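Local coordinates for protein endoglucanase (Ruminococcus champanellensis, PDB 6WQV) that cuts beta-linked polysaccharide chains, probably hydrolysing cellulose and xylan as a broad-specificity endoglucanase of glycoside hydrolase family 5, at residues L29-D34 / W321-F326; Y188-V193 / L227-V232; F248-S253 / E331-L336. One frame throughout, in Å; residues are numbered along the deposited sequence.

Interaction 1 of 3, residues L29-D34 / W321-F326. With BGC (beta-D-glucopyranose), chain E; GLC (alpha-D-glucopyranose), chain B; EDO (1,2-ethanediol), chain I.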
loop_
_atom_site.group_PDB
_atom_site.type_symbol
_atom_site.label_atom_id
_atom_site.label_comp_id
_atom_site.label_asym_id
_atom_site.label_seq_id
_atom_site.Cartn_x
_atom_site.Cartn_y
_atom_site.Cartn_z
ATOM N N LEU A 29 -7.689 -2.927 -2.072
ATOM C CA LEU A 29 -8.868 -3.355 -1.307
ATOM C C LEU A 29 -8.933 -2.552 -0.003
ATOM O O LEU A 29 -8.635 -3.040 1.092
ATOM C CB LEU A 29 -8.767 -4.848 -1.028
ATOM C CG LEU A 29 -9.953 -5.532 -0.344
ATOM C CD1 LEU A 29 -11.156 -5.630 -1.270
ATOM C CD2 LEU A 29 -9.583 -6.905 0.169
ATOM N N GLY A 30 -9.318 -1.289 -0.140
ATOM C CA GLY A 30 -9.218 -0.367 0.977
ATOM C C GLY A 30 -10.358 -0.455 1.976
ATOM O O GLY A 30 -11.484 -0.858 1.669
ATOM N N ASN A 31 -10.057 -0.034 3.214
ATOM C CA ASN A 31 -11.017 0.016 4.325
ATOM C C ASN A 31 -11.675 -1.344 4.606
ATOM O O ASN A 31 -12.840 -1.418 5.012
ATOM C CB ASN A 31 -12.082 1.101 4.112
ATOM C CG ASN A 31 -11.602 2.489 4.476
ATOM O OD1 ASN A 31 -10.415 2.695 4.731
ATOM N ND2 ASN A 31 -12.520 3.444 4.510
ATOM N N THR A 32 -10.897 -2.416 4.436
ATOM C CA THR A 32 -11.379 -3.788 4.509
ATOM C C THR A 32 -10.567 -4.524 5.559
ATOM O O THR A 32 -10.862 -4.406 6.757
ATOM C CB THR A 32 -11.366 -4.379 3.092
ATOM O OG1 THR A 32 -12.127 -3.527 2.214
ATOM C CG2 THR A 32 -11.966 -5.755 3.044
ATOM N N LEU A 33 -9.559 -5.321 5.178
ATOM C CA LEU A 33 -8.741 -6.007 6.184
ATOM C C LEU A 33 -7.864 -5.038 6.967
ATOM O O LEU A 33 -7.290 -5.434 7.991
ATOM C CB LEU A 33 -7.901 -7.101 5.529
ATOM C CG LEU A 33 -8.699 -8.149 4.737
ATOM C CD1 LEU A 33 -7.745 -9.203 4.157
ATOM C CD2 LEU A 33 -9.801 -8.782 5.582
ATOM N N ASP A 34 -7.774 -3.781 6.512
ATOM C CA ASP A 34 -7.085 -2.702 7.211
ATOM C C ASP A 34 -7.953 -2.002 8.256
ATOM O O ASP A 34 -7.422 -1.201 9.035
ATOM C CB ASP A 34 -6.543 -1.657 6.215
ATOM C CG ASP A 34 -7.551 -1.257 5.119
ATOM O OD1 ASP A 34 -8.181 -2.152 4.512
ATOM O OD2 ASP A 34 -7.670 -0.043 4.845
ATOM N N TRP A 321 -6.492 3.802 -4.677
ATOM C CA TRP A 321 -7.018 3.519 -3.343
ATOM C C TRP A 321 -8.546 3.479 -3.408
ATOM O O TRP A 321 -9.182 4.523 -3.557
ATOM C CB TRP A 321 -6.557 4.581 -2.348
ATOM C CG TRP A 321 -7.132 4.391 -0.989
ATOM C CD1 TRP A 321 -8.119 5.122 -0.395
ATOM C CD2 TRP A 321 -6.755 3.390 -0.042
ATOM N NE1 TRP A 321 -8.388 4.633 0.858
ATOM C CE2 TRP A 321 -7.559 3.569 1.105
ATOM C CE3 TRP A 321 -5.814 2.356 -0.045
ATOM C CZ2 TRP A 321 -7.453 2.752 2.219
ATOM C CZ3 TRP A 321 -5.705 1.549 1.065
ATOM C CH2 TRP A 321 -6.515 1.751 2.189
ATOM N N ASP A 322 -9.142 2.285 -3.291
ATOM C CA ASP A 322 -10.596 2.118 -3.409
ATOM C C ASP A 322 -11.164 1.713 -2.051
ATOM O O ASP A 322 -11.046 0.554 -1.633
ATOM C CB ASP A 322 -10.952 1.079 -4.476
ATOM C CG ASP A 322 -12.411 1.134 -4.874
ATOM O OD1 ASP A 322 -13.232 1.542 -4.033
ATOM O OD2 ASP A 322 -12.727 0.749 -6.022
ATOM N N ASN A 323 -11.809 2.659 -1.368
ATOM C CA ASN A 323 -12.410 2.382 -0.074
ATOM C C ASN A 323 -13.916 2.167 -0.146
ATOM O O ASN A 323 -14.585 2.185 0.891
ATOM C CB ASN A 323 -12.077 3.476 0.948
ATOM C CG ASN A 323 -12.711 4.805 0.620
ATOM O OD1 ASN A 323 -13.358 4.976 -0.421
ATOM N ND2 ASN A 323 -12.540 5.768 1.520
ATOM N N ASN A 324 -14.468 1.964 -1.345
ATOM C CA ASN A 324 -15.867 1.573 -1.506
ATOM C C ASN A 324 -16.837 2.628 -0.964
ATOM O O ASN A 324 -17.959 2.305 -0.589
ATOM C CB ASN A 324 -16.135 0.202 -0.868
ATOM C CG ASN A 324 -17.456 -0.405 -1.292
ATOM O OD1 ASN A 324 -17.794 -0.398 -2.470
ATOM N ND2 ASN A 324 -18.200 -0.937 -0.331
ATOM N N ALA A 325 -16.425 3.899 -0.935
ATOM C CA ALA A 325 -17.238 4.985 -0.394
ATOM C C ALA A 325 -17.477 6.022 -1.488
ATOM O O ALA A 325 -16.528 6.492 -2.118
ATOM C CB ALA A 325 -16.535 5.628 0.809
ATOM N N PHE A 326 -18.745 6.376 -1.699
ATOM C CA PHE A 326 -19.163 7.203 -2.832
ATOM C C PHE A 326 -19.744 8.542 -2.416
ATOM O O PHE A 326 -19.270 9.583 -2.886
ATOM C CB PHE A 326 -20.129 6.391 -3.739
ATOM C CG PHE A 326 -19.492 5.137 -4.230
ATOM C CD1 PHE A 326 -18.664 5.163 -5.332
ATOM C CD2 PHE A 326 -19.623 3.954 -3.520
ATOM C CE1 PHE A 326 -18.000 4.023 -5.744
ATOM C CE2 PHE A 326 -18.965 2.812 -3.926
ATOM C CZ PHE A 326 -18.143 2.853 -5.038
HETATM C C2 BGC E . -9.496 6.039 4.087
HETATM C C3 BGC E . -10.444 6.571 5.111
HETATM C C4 BGC E . -10.182 6.010 6.486
HETATM C C5 BGC E . -8.743 6.226 6.902
HETATM C C6 BGC E . -8.338 5.567 8.182
HETATM C C1 BGC E . -8.047 6.260 4.500
HETATM O O2 BGC E . -9.729 6.668 2.803
HETATM O O3 BGC E . -11.817 6.242 4.693
HETATM O O4 BGC E . -10.996 6.730 7.485
HETATM O O5 BGC E . -7.841 5.670 5.855
HETATM O O6 BGC E . -7.030 6.010 8.559
HETATM C C1 GLC B . -3.023 6.673 3.368
HETATM C C2 GLC B . -3.542 5.405 4.019
HETATM C C3 GLC B . -4.917 4.963 3.758
HETATM C C4 GLC B . -5.873 6.131 3.818
HETATM C C5 GLC B . -5.444 7.098 2.739
HETATM C C6 GLC B . -6.413 8.241 2.490
HETATM O O1 GLC B . -2.383 6.538 2.167
HETATM O O2 GLC B . -2.562 4.358 3.744
HETATM O O3 GLC B . -5.258 3.977 4.802
HETATM O O4 GLC B . -7.208 5.655 3.627
HETATM O O5 GLC B . -4.138 7.687 3.121
HETATM O O6 GLC B . -6.533 9.042 3.583
HETATM C C1 EDO I . -22.156 4.790 0.004
HETATM O O1 EDO I . -20.763 4.998 -0.237
HETATM C C2 EDO I . -22.956 5.829 -0.772
HETATM O O2 EDO I . -22.576 7.124 -0.295
HETATM O O HOH W 1 -15.238 2.837 3.463
#
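The Trp321 indole lies between Gly30 and a bound sugar. Gly30 CA sits over one face, 3.9 Å from the centroid of the six-membered ring, as a CH-pi contact. C3 of the alpha-glucose lies over the opposite face, offset toward the rim. At the edge, Asp34 OD2 comes tip to tip with Trp321 CH2 at 3.4 Å, the carboxylate plane turned 79° from the ring. With CG anti to the backbone N (chi1 176°), the Trp321 indole extends toward the sugars, and NE1 donates to O2 of the beta-glucose at 3.1 Å. The segments join strands 26-29 and 318-322, the first and last of the TIM barrel, where they run out into the substrate pocket. Gly30 N donates to Asp322 O at 2.9 Å. An alanine in place of Trp321 would probably leave the beta-glucose O2 without its indole donor and open a gap between Gly30 and the alpha-glucose. Asn31 and Asn323 lie side by side and point the same way. Asn31 ND2 gives a fairly straight bond to the beta-glucose O3 (2.9 Å, 164°). Asn323 ND2 also donates to that O3, at 3.3 Å, and to Glu331 O. A water accepts from Asn31 ND2 and donates to Asn323 O.

Interaction 2 of 3, residues Y188-V193 / L227-V232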
loop_
_atom_site.group_PDB
_atom_site.type_symbol
_atom_site.label_atom_id
_atom_site.label_comp_id
_atom_site.label_asym_id
_atom_site.label_seq_id
_atom_site.Cartn_x
_atom_site.Cartn_y
_atom_site.Cartn_z
ATOM N N TYR A 188 13.615 -0.010 11.049
ATOM C CA TYR A 188 12.440 -0.867 10.917
ATOM C C TYR A 188 12.390 -1.531 9.543
ATOM O O TYR A 188 12.084 -2.727 9.437
ATOM C CB TYR A 188 11.167 -0.051 11.157
ATOM C CG TYR A 188 10.978 0.512 12.561
ATOM C CD1 TYR A 188 11.736 0.067 13.640
ATOM C CD2 TYR A 188 10.026 1.497 12.802
ATOM C CE1 TYR A 188 11.547 0.593 14.923
ATOM C CE2 TYR A 188 9.825 2.020 14.080
ATOM C CZ TYR A 188 10.588 1.564 15.133
ATOM O OH TYR A 188 10.418 2.075 16.400
ATOM N N ASN A 189 12.681 -0.777 8.477
ATOM C CA ASN A 189 12.701 -1.385 7.149
ATOM C C ASN A 189 13.794 -2.445 7.051
ATOM O O ASN A 189 13.595 -3.497 6.424
ATOM C CB ASN A 189 12.893 -0.324 6.063
ATOM C CG ASN A 189 11.613 0.393 5.711
ATOM O OD1 ASN A 189 10.527 -0.178 5.806
ATOM N ND2 ASN A 189 11.733 1.648 5.296
ATOM N N GLN A 190 14.962 -2.182 7.653
ATOM C CA GLN A 190 16.048 -3.158 7.626
ATOM C C GLN A 190 15.647 -4.434 8.358
ATOM O O GLN A 190 15.913 -5.548 7.885
ATOM C CB GLN A 190 17.312 -2.560 8.243
ATOM C CG GLN A 190 18.504 -3.489 8.172
ATOM C CD GLN A 190 18.975 -3.714 6.746
ATOM O OE1 GLN A 190 19.560 -2.824 6.126
ATOM N NE2 GLN A 190 18.708 -4.906 6.214
ATOM N N THR A 191 14.992 -4.297 9.511
ATOM C CA THR A 191 14.526 -5.474 10.238
ATOM C C THR A 191 13.557 -6.287 9.396
ATOM O O THR A 191 13.650 -7.517 9.334
ATOM C CB THR A 191 13.862 -5.038 11.543
ATOM O OG1 THR A 191 14.847 -4.419 12.379
ATOM C CG2 THR A 191 13.255 -6.222 12.267
ATOM N N PHE A 192 12.598 -5.615 8.756
ATOM C CA PHE A 192 11.638 -6.314 7.908
ATOM C C PHE A 192 12.341 -7.153 6.850
ATOM O O PHE A 192 12.029 -8.335 6.662
ATOM C CB PHE A 192 10.691 -5.281 7.277
ATOM C CG PHE A 192 10.015 -5.748 6.013
ATOM C CD1 PHE A 192 9.083 -6.773 6.034
ATOM C CD2 PHE A 192 10.305 -5.138 4.803
ATOM C CE1 PHE A 192 8.459 -7.188 4.853
ATOM C CE2 PHE A 192 9.692 -5.542 3.627
ATOM C CZ PHE A 192 8.770 -6.568 3.653
ATOM N N VAL A 193 13.297 -6.559 6.141
ATOM C CA VAL A 193 13.985 -7.294 5.083
ATOM C C VAL A 193 14.727 -8.492 5.669
ATOM O O VAL A 193 14.622 -9.615 5.165
ATOM C CB VAL A 193 14.913 -6.357 4.296
ATOM C CG1 VAL A 193 15.795 -7.142 3.347
ATOM C CG2 VAL A 193 14.097 -5.326 3.533
ATOM N N LEU A 227 17.922 2.768 1.755
ATOM C CA LEU A 227 17.366 1.491 1.315
ATOM C C LEU A 227 18.034 0.368 2.103
ATOM O O LEU A 227 19.267 0.361 2.228
ATOM C CB LEU A 227 17.610 1.295 -0.177
ATOM C CG LEU A 227 16.781 0.219 -0.882
ATOM C CD1 LEU A 227 15.320 0.602 -0.974
ATOM C CD2 LEU A 227 17.389 -0.050 -2.262
ATOM N N PRO A 228 17.273 -0.584 2.648
ATOM C CA PRO A 228 17.897 -1.674 3.411
ATOM C C PRO A 228 18.955 -2.414 2.606
ATOM O O PRO A 228 18.862 -2.539 1.382
ATOM C CB PRO A 228 16.722 -2.605 3.738
ATOM C CG PRO A 228 15.541 -1.755 3.698
ATOM C CD PRO A 228 15.803 -0.662 2.690
ATOM N N THR A 229 19.974 -2.897 3.311
ATOM C CA THR A 229 20.907 -3.856 2.738
ATOM C C THR A 229 20.207 -5.202 2.609
ATOM O O THR A 229 19.505 -5.643 3.521
ATOM C CB THR A 229 22.122 -3.986 3.655
ATOM O OG1 THR A 229 22.788 -2.719 3.746
ATOM C CG2 THR A 229 23.121 -5.027 3.143
ATOM N N ASP A 230 20.373 -5.843 1.456
ATOM C CA ASP A 230 19.678 -7.081 1.138
ATOM C C ASP A 230 20.692 -8.195 0.920
ATOM O O ASP A 230 21.885 -7.958 0.719
ATOM C CB ASP A 230 18.775 -6.898 -0.104
ATOM C CG ASP A 230 17.559 -7.833 -0.121
ATOM O OD1 ASP A 230 17.483 -8.796 0.676
ATOM O OD2 ASP A 230 16.656 -7.594 -0.954
ATOM N N THR A 231 20.202 -9.425 1.010
ATOM C CA THR A 231 20.997 -10.619 0.785
ATOM C C THR A 231 21.039 -11.018 -0.680
ATOM O O THR A 231 21.790 -11.929 -1.045
ATOM C CB THR A 231 20.368 -11.760 1.577
ATOM O OG1 THR A 231 18.981 -11.838 1.237
ATOM C CG2 THR A 231 20.476 -11.512 3.070
ATOM N N VAL A 232 20.243 -10.360 -1.515
ATOM C CA VAL A 232 20.129 -10.646 -2.934
ATOM C C VAL A 232 19.967 -9.308 -3.638
ATOM O O VAL A 232 19.460 -8.342 -3.061
ATOM C CB VAL A 232 18.940 -11.589 -3.213
ATOM C CG1 VAL A 232 17.683 -11.066 -2.547
ATOM C CG2 VAL A 232 18.729 -11.771 -4.705
#
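Gln190 and Thr229 meet through two hydrogen bonds between a side-chain amide and a backbone. Gln190 CG is anti to the backbone N (chi1 -176°), and the chain then bends at chi2 (67°). This turns the amide at its end onto the peptide groups of Thr229. OE1 accepts from Thr229 N at 2.8 Å, and the N-H lies in the carbonyl plane, on a lone pair. NE2 donates back to Thr229 O at 2.9 Å. That second bond is nearly straight, at 175°, and Thr229 O lies in the plane of the Gln190 amide. One residue of the loop is thus gripped at both its N-H and its C=O, and the paired bonds fix the rotation of the amide. NE2 has a further, weak bond to Asn194 OD1.

Next to this polar pair, Pro228 packs against the helix. Its CB meets Val193 CG2 at 3.8 Å, and the two side chains cross at about a right angle. Pro228 CG rests on Asn189 CB, also at 3.8 Å. The other Val193 methyl, CG1, touches Asp230 OD1 at 3.6 Å, again with the side chains at about a right angle. Asp230 OD1 accepts from Thr231 N at 2.8 Å and forms a salt bridge with Arg197, further along the same helix. The loop therefore follows the helix from Asn189 to Arg197.

The contact joins helix 179-197 to the loop between helix 219-223 and strand 236-241. Asn189 ND2 also donates to Pro211 O, at the end of strand 208-211. Val193 and Asp230 both touch Leu236 at the start of strand 236-241, so the helix and the loop meet over the outside of the barrel.

Interaction 3 of 3, residues F248-S253 / E331-L336. With BGC (beta-D-glucopyranose), chain E; GLC (alpha-D-glucopyranose), chain B.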
loop_
_atom_site.group_PDB
_atom_site.type_symbol
_atom_site.label_atom_id
_atom_site.label_comp_id
_atom_site.label_asym_id
_atom_site.label_seq_id
_atom_site.Cartn_x
_atom_site.Cartn_y
_atom_site.Cartn_z
ATOM N N PHE A 248 -7.027 19.174 -4.294
ATOM C CA PHE A 248 -8.023 18.560 -5.168
ATOM C C PHE A 248 -8.283 17.113 -4.776
ATOM O O PHE A 248 -9.441 16.680 -4.679
ATOM C CB PHE A 248 -7.499 18.618 -6.607
ATOM C CG PHE A 248 -8.358 17.887 -7.610
ATOM C CD1 PHE A 248 -9.535 18.454 -8.061
ATOM C CD2 PHE A 248 -7.984 16.645 -8.107
ATOM C CE1 PHE A 248 -10.331 17.805 -8.975
ATOM C CE2 PHE A 248 -8.788 15.990 -9.030
ATOM C CZ PHE A 248 -9.952 16.573 -9.465
ATOM N N ALA A 249 -7.223 16.353 -4.536
ATOM C CA ALA A 249 -7.304 14.899 -4.507
ATOM C C ALA A 249 -7.633 14.335 -3.132
ATOM O O ALA A 249 -8.296 13.294 -3.040
ATOM C CB ALA A 249 -5.972 14.305 -4.977
ATOM N N LEU A 250 -7.145 14.965 -2.061
ATOM C CA LEU A 250 -7.222 14.379 -0.725
ATOM C C LEU A 250 -7.865 15.277 0.321
ATOM O O LEU A 250 -8.371 14.751 1.320
ATOM C CB LEU A 250 -5.821 13.973 -0.240
ATOM C CG LEU A 250 -5.703 13.248 1.101
ATOM C CD1 LEU A 250 -6.589 12.008 1.157
ATOM C CD2 LEU A 250 -4.238 12.874 1.376
ATOM N N ASN A 251 -7.879 16.594 0.131
ATOM C CA ASN A 251 -8.469 17.519 1.095
ATOM C C ASN A 251 -9.979 17.537 0.906
ATOM O O ASN A 251 -10.478 18.014 -0.120
ATOM C CB ASN A 251 -7.890 18.910 0.862
ATOM C CG ASN A 251 -8.326 19.919 1.915
ATOM O OD1 ASN A 251 -9.177 19.634 2.758
ATOM N ND2 ASN A 251 -7.743 21.110 1.858
ATOM N N THR A 252 -10.720 17.025 1.893
ATOM C CA THR A 252 -12.172 17.024 1.770
ATOM C C THR A 252 -12.753 18.434 1.738
ATOM O O THR A 252 -13.890 18.607 1.288
ATOM C CB THR A 252 -12.827 16.214 2.892
ATOM O OG1 THR A 252 -12.419 16.730 4.165
ATOM C CG2 THR A 252 -12.445 14.743 2.799
ATOM N N SER A 253 -12.007 19.438 2.203
ATOM C CA SER A 253 -12.431 20.831 2.147
ATOM C C SER A 253 -11.833 21.586 0.968
ATOM O O SER A 253 -12.137 22.771 0.785
ATOM C CB SER A 253 -12.045 21.550 3.444
ATOM O OG SER A 253 -12.713 20.989 4.558
ATOM N N GLU A 331 -14.157 10.274 3.430
ATOM C CA GLU A 331 -13.370 10.266 2.206
ATOM C C GLU A 331 -14.005 9.306 1.213
ATOM O O GLU A 331 -14.114 8.109 1.484
ATOM C CB GLU A 331 -11.936 9.836 2.510
ATOM C CG GLU A 331 -11.206 10.823 3.401
ATOM C CD GLU A 331 -9.786 10.404 3.772
ATOM O OE1 GLU A 331 -9.285 9.364 3.287
ATOM O OE2 GLU A 331 -9.161 11.148 4.561
ATOM N N ASN A 332 -14.421 9.819 0.064
ATOM C CA ASN A 332 -15.108 8.998 -0.929
ATOM C C ASN A 332 -14.161 8.660 -2.072
ATOM O O ASN A 332 -14.128 9.335 -3.102
ATOM C CB ASN A 332 -16.354 9.718 -1.416
ATOM C CG ASN A 332 -17.379 9.882 -0.330
ATOM O OD1 ASN A 332 -17.791 8.910 0.298
ATOM N ND2 ASN A 332 -17.779 11.122 -0.083
ATOM N N PHE A 333 -13.410 7.580 -1.894
ATOM C CA PHE A 333 -12.465 7.097 -2.889
ATOM C C PHE A 333 -12.974 5.874 -3.648
ATOM O O PHE A 333 -12.200 5.215 -4.348
ATOM C CB PHE A 333 -11.117 6.786 -2.231
ATOM C CG PHE A 333 -10.292 8.008 -1.891
ATOM C CD1 PHE A 333 -9.728 8.785 -2.898
ATOM C CD2 PHE A 333 -10.022 8.337 -0.573
ATOM C CE1 PHE A 333 -8.952 9.892 -2.591
ATOM C CE2 PHE A 333 -9.239 9.442 -0.263
ATOM C CZ PHE A 333 -8.711 10.221 -1.277
ATOM N N GLY A 334 -14.264 5.565 -3.545
ATOM C CA GLY A 334 -14.789 4.393 -4.214
ATOM C C GLY A 334 -14.674 4.482 -5.726
ATOM O O GLY A 334 -14.783 5.553 -6.326
ATOM N N LEU A 335 -14.480 3.322 -6.346
ATOM C CA LEU A 335 -14.435 3.204 -7.797
ATOM C C LEU A 335 -15.313 2.028 -8.192
ATOM O O LEU A 335 -16.218 2.184 -9.019
ATOM C CB LEU A 335 -12.992 3.043 -8.268
ATOM C CG LEU A 335 -12.705 3.190 -9.758
ATOM C CD1 LEU A 335 -12.996 4.595 -10.245
ATOM C CD2 LEU A 335 -11.258 2.838 -10.040
ATOM N N LEU A 336 -15.077 0.869 -7.581
ATOM C CA LEU A 336 -15.960 -0.287 -7.712
ATOM C C LEU A 336 -16.993 -0.241 -6.597
ATOM O O LEU A 336 -16.639 -0.212 -5.414
ATOM C CB LEU A 336 -15.165 -1.588 -7.579
ATOM C CG LEU A 336 -15.986 -2.889 -7.575
ATOM C CD1 LEU A 336 -16.736 -3.041 -8.887
ATOM C CD2 LEU A 336 -15.068 -4.079 -7.318
HETATM C C2 BGC E . -9.496 6.039 4.087
HETATM C C3 BGC E . -10.444 6.571 5.111
HETATM C C4 BGC E . -10.182 6.010 6.486
HETATM C C5 BGC E . -8.743 6.226 6.902
HETATM C C6 BGC E . -8.338 5.567 8.182
HETATM C C1 BGC E . -8.047 6.260 4.500
HETATM O O2 BGC E . -9.729 6.668 2.803
HETATM O O3 BGC E . -11.817 6.242 4.693
HETATM O O4 BGC E . -10.996 6.730 7.485
HETATM O O5 BGC E . -7.841 5.670 5.855
HETATM O O6 BGC E . -7.030 6.010 8.559
HETATM C C1 GLC B . -3.023 6.673 3.368
HETATM C C2 GLC B . -3.542 5.405 4.019
HETATM C C3 GLC B . -4.917 4.963 3.758
HETATM C C4 GLC B . -5.873 6.131 3.818
HETATM C C5 GLC B . -5.444 7.098 2.739
HETATM C C6 GLC B . -6.413 8.241 2.490
HETATM O O1 GLC B . -2.383 6.538 2.167
HETATM O O2 GLC B . -2.562 4.358 3.744
HETATM O O3 GLC B . -5.258 3.977 4.802
HETATM O O4 GLC B . -7.208 5.655 3.627
HETATM O O5 GLC B . -4.138 7.687 3.121
HETATM O O6 GLC B . -6.533 9.042 3.583
HETATM O O HOH W 2 -8.397 13.749 3.843
#
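Leu250 and Phe333 are brought together by their first torsions. Leu250 CG is anti to the backbone N (chi1 -176°), while Phe333 CG is anti to its carbonyl carbon (chi1 -76°). Leu250 CD1 then meets the ring at its edge, in plane, 3.7 Å from Phe333 CZ. Ala249 O approaches the same ring obliquely, 3.5 Å from Phe333 CE1.

Glu331 is extended beyond CG, and its carboxylate reaches the bound sugars. OE1 accepts two hydrogen bonds, one from O6 of the alpha-glucose and one from O2 of the beta-glucose, each at 2.8 Å. This oxygen lies in plane at the edge of the Phe333 ring. The two bonds give OE1 a hold on neighbouring sugar units and are likely to fix the rotation of the carboxylate. Glu331 OE2 accepts from a water at 2.8 Å, which also donates to Leu250 O at 2.7 Å, so a single water bridges the two segments. No direct hydrogen bond joins them. Further out, Thr252 CG2 approaches Glu331 CG at 4.2 Å, at the exposed side of the contact.

The Phe333 ring also meets that of Tyr243, and Leu292 touches both Glu331 and Phe333. Leu250 CD1 also comes within 3.8 Å of O6 of the alpha-glucose. Leu250, Glu331 and Phe333 all belong to the glycan pocket. They stand on loops that follow strands 236-241 and 318-322, at the C-terminal ends of the barrel strands, where TIM-barrel glycoside hydrolases bind their substrates.

Interactions 1 and 3 are neighbours, with centres 11 Å apart. Both touch the same two glucose units. Interaction 1 is wholly buried, while interaction 3 is partly buried, with Thr252 exposed. They share the chain that follows strand 318-322: Asp322 OD2 probably bonds Leu336 N, tying the two contacts together. Interaction 2 stands apart, its centre about 29 Å from that of interaction 1 and across the chain's centre. Also partly buried, it holds a helix to a loop on the barrel's flank and touches no sugar. Its direct amide-to-backbone bonds contrast with the ring and sugar contacts of interaction 1 and the water bridge of interaction 3.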